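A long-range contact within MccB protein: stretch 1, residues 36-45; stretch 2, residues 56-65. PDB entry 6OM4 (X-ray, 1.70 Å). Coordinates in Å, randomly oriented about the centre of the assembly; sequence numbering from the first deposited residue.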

# COMPACT_ATOMS: atom_id res chain seq x y z
N GLU A 36 33.56 13.49 0.46
CA GLU A 36 34.32 13.55 -0.80
C GLU A 36 34.76 12.14 -1.17
O GLU A 36 34.72 11.75 -2.34
N ASN A 37 35.22 11.37 -0.19
CA ASN A 37 35.68 10.01 -0.45
C ASN A 37 34.52 9.08 -0.82
O ASN A 37 34.68 8.17 -1.64
N ILE A 38 33.34 9.28 -0.21
CA ILE A 38 32.17 8.49 -0.61
C ILE A 38 31.85 8.76 -2.08
O ILE A 38 31.49 7.86 -2.84
N ILE A 39 31.94 10.03 -2.48
CA ILE A 39 31.66 10.41 -3.91
C ILE A 39 32.65 9.70 -4.83
O ILE A 39 32.25 9.13 -5.84
N LYS A 40 33.95 9.73 -4.47
CA LYS A 40 34.98 9.10 -5.32
C LYS A 40 34.72 7.59 -5.41
O LYS A 40 34.86 7.01 -6.49
N THR A 41 34.31 6.97 -4.31
CA THR A 41 33.99 5.55 -4.28
C THR A 41 32.77 5.26 -5.17
O THR A 41 32.80 4.36 -6.01
N ALA A 42 31.71 6.04 -4.99
CA ALA A 42 30.47 5.90 -5.72
C ALA A 42 30.74 5.92 -7.23
O ALA A 42 30.22 5.07 -8.02
N TYR A 43 31.59 6.87 -7.62
CA TYR A 43 31.89 7.12 -9.01
C TYR A 43 32.52 5.90 -9.69
O TYR A 43 32.27 5.68 -10.89
N CYS A 44 33.27 5.09 -8.93
CA CYS A 44 33.87 3.88 -9.47
C CYS A 44 32.83 2.87 -9.95
O CYS A 44 33.17 1.96 -10.69
N PHE A 45 31.59 2.97 -9.46
CA PHE A 45 30.59 1.96 -9.75
C PHE A 45 29.51 2.46 -10.71
O PHE A 45 28.47 1.86 -10.76
N GLU A 56 41.46 -0.46 -7.44
CA GLU A 56 42.54 -0.15 -8.43
C GLU A 56 42.56 1.31 -8.91
O GLU A 56 43.65 1.84 -9.20
N THR A 57 41.40 1.95 -9.11
CA THR A 57 41.36 3.24 -9.82
C THR A 57 40.96 4.42 -8.91
O THR A 57 41.02 5.56 -9.36
N ALA A 58 40.54 4.12 -7.67
CA ALA A 58 39.91 5.05 -6.71
C ALA A 58 40.89 6.14 -6.26
O ALA A 58 40.50 7.30 -6.06
N ASN A 59 42.15 5.75 -6.06
CA ASN A 59 43.22 6.69 -5.65
C ASN A 59 42.87 7.35 -4.30
O ASN A 59 43.02 8.58 -4.13
N ILE A 60 42.40 6.53 -3.36
CA ILE A 60 42.32 6.86 -1.96
C ILE A 60 42.80 5.63 -1.19
O ILE A 60 42.79 4.53 -1.73
N PRO A 61 43.22 5.77 0.08
CA PRO A 61 43.64 4.62 0.86
C PRO A 61 42.55 3.54 0.95
O PRO A 61 41.31 3.85 1.07
N GLU A 62 42.99 2.28 0.93
CA GLU A 62 42.10 1.13 0.99
C GLU A 62 41.25 1.18 2.26
O GLU A 62 40.06 0.80 2.21
N LYS A 63 41.82 1.66 3.39
CA LYS A 63 41.04 1.80 4.64
C LYS A 63 39.80 2.68 4.39
O LYS A 63 38.69 2.36 4.83
N ASP A 64 40.01 3.82 3.73
CA ASP A 64 38.93 4.80 3.44
C ASP A 64 37.94 4.21 2.43
O ASP A 64 36.76 4.28 2.64
N PHE A 65 38.45 3.59 1.35
CA PHE A 65 37.61 2.99 0.34
C PHE A 65 36.69 1.93 0.96
O PHE A 65 35.52 1.84 0.61

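No direct hydrogen bond joins the two stretches; the contact, 415 Å² summed over both sides, rests on side-chain packing and one water bridge. From the helix of stretch 1, Asn37 and Lys40, at i and i+3, point their CA-to-CB bonds toward stretch 2, while Ile38 points away; Cys44 also points toward it. All three that point toward stretch 2 have chi1 in m, a common helical choice for Asn37 and Lys40.

Ile60 is the central partner, pointing toward stretch 1 from the loop before helix 62-65. Its chi1 of 62° (p) and chi2 of 175° (t) place Ile60 CG2 3.4 Å from Asn37 OD1 and 3.8 Å from Lys40 CD, while Ile60 CD1 extends to 3.8 Å from Thr41 OG1. Asn37 is met by both CG2 and CD1 of Ile60. Asn37 (chi1 -79°, chi2 -19°) also brings Asn37 ND2 to 3.9 Å from Asp64 CB, a packing contact.

Lys40 is extended, m followed by three t angles, so the outer part of its chain, from CD to NZ, passes over Ile60 CG2. There NZ donates to water 1 (Lys40 NZ to water O, 2.7 Å), which in turn donates to the carbonyl of Asn59 (water O to Asn59 O, 2.7 Å). Asn59 has positive phi (60°), having just left the preceding helix.

Thr41 adopts m (-59°), which lets Thr41 OG1 donate to Asn37 O at 2.9 Å, satisfying the hydroxyl within its own helix. The methyl Thr41 CG2 is then 3.7 Å from Phe65 CE1. Phe65, chi1 177° (t), starts sideways, but its ring end comes nearer; Phe45, chi1 -64° (m), does likewise. Their CZ atoms, Phe45 CZ and Phe65 CZ, meet at 4.1 Å, with Phe65 at the edge of the Phe45 ring. Cys44 SG packs 4.1 Å from Ala58 CB and lies 4.2 Å from Thr57 OG1.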

# COMPACT_ATOMS: atom_id res chain seq x y z
CB GLU A 36 35.50 14.52 -0.66
CG GLU A 36 35.04 15.97 -0.53
CD GLU A 36 36.17 16.99 -0.35
OE1 GLU A 36 37.34 16.54 -0.16
OE2 GLU A 36 35.88 18.24 -0.33
CB ASN A 37 36.48 9.43 0.72
CG ASN A 37 37.91 9.94 0.76
OD1 ASN A 37 38.47 10.46 -0.24
ND2 ASN A 37 38.52 9.79 1.92
CB ILE A 38 30.96 8.81 0.30
CG1 ILE A 38 31.22 8.39 1.75
CG2 ILE A 38 29.70 8.21 -0.29
CD1 ILE A 38 30.27 9.01 2.78
CB ILE A 39 31.72 11.93 -4.12
CG1 ILE A 39 30.56 12.63 -3.42
CG2 ILE A 39 31.76 12.27 -5.60
CD1 ILE A 39 30.77 14.10 -3.17
CB LYS A 40 36.39 9.36 -4.76
CG LYS A 40 36.87 10.80 -4.83
CD LYS A 40 38.16 10.98 -4.01
CE LYS A 40 38.97 12.19 -4.41
NZ LYS A 40 40.32 12.18 -3.79
CB THR A 41 33.79 5.05 -2.84
OG1 THR A 41 35.00 5.30 -2.13
CG2 THR A 41 33.46 3.57 -2.74
CB ALA A 42 29.52 6.99 -5.33
CB TYR A 43 32.77 8.36 -9.10
CG TYR A 43 33.13 8.79 -10.50
CD1 TYR A 43 32.26 9.58 -11.24
CD2 TYR A 43 34.36 8.49 -11.04
CE1 TYR A 43 32.61 10.07 -12.49
CE2 TYR A 43 34.73 8.96 -12.30
CZ TYR A 43 33.84 9.74 -13.03
OH TYR A 43 34.19 10.20 -14.27
CB CYS A 44 34.72 3.16 -8.43
SG CYS A 44 36.16 4.15 -7.95
CB PHE A 45 29.98 1.45 -8.43
CG PHE A 45 30.98 0.76 -7.54
CD1 PHE A 45 31.31 -0.57 -7.74
CD2 PHE A 45 31.66 1.47 -6.57
CE1 PHE A 45 32.29 -1.18 -6.96
CE2 PHE A 45 32.64 0.86 -5.80
CZ PHE A 45 32.92 -0.47 -5.97
CB GLU A 56 42.37 -0.97 -9.72
CG GLU A 56 43.41 -2.04 -9.93
CD GLU A 56 42.85 -3.30 -10.58
OE1 GLU A 56 42.94 -4.37 -9.95
OE2 GLU A 56 42.31 -3.21 -11.69
CB THR A 57 40.43 3.17 -11.03
OG1 THR A 57 39.13 2.84 -10.54
CG2 THR A 57 40.88 2.14 -12.04
CB ALA A 58 39.43 4.24 -5.50
CB ASN A 59 43.50 7.74 -6.73
CG ASN A 59 44.08 7.09 -7.98
OD1 ASN A 59 45.10 6.42 -7.90
ND2 ASN A 59 43.39 7.22 -9.10
CB ILE A 60 40.91 7.31 -1.51
CG1 ILE A 60 39.86 6.21 -1.70
CG2 ILE A 60 40.52 8.59 -2.23
CD1 ILE A 60 38.43 6.53 -1.15
CB PRO A 61 43.92 5.20 2.25
CG PRO A 61 44.22 6.66 1.98
CD PRO A 61 43.33 7.04 0.81
CB GLU A 62 42.87 -0.19 0.88
CG GLU A 62 41.94 -1.40 0.93
CD GLU A 62 42.58 -2.74 0.62
OE1 GLU A 62 43.79 -2.75 0.36
OE2 GLU A 62 41.84 -3.76 0.62
CB LYS A 63 41.86 2.48 5.74
CG LYS A 63 42.83 1.58 6.51
CD LYS A 63 43.75 2.34 7.48
CE LYS A 63 44.79 1.45 8.15
NZ LYS A 63 45.00 1.80 9.58
CB ASP A 64 39.49 6.14 2.99
CG ASP A 64 40.32 6.78 4.08
OD1 ASP A 64 40.00 6.58 5.27
OD2 ASP A 64 41.32 7.40 3.76
CB PHE A 65 38.50 2.35 -0.73
CG PHE A 65 37.74 1.64 -1.81
CD1 PHE A 65 37.15 2.36 -2.83
CD2 PHE A 65 37.60 0.26 -1.80
CE1 PHE A 65 36.45 1.73 -3.84
CE2 PHE A 65 36.89 -0.36 -2.81
CZ PHE A 65 36.30 0.38 -3.82
O HOH W 1 42.01 10.75 -5.30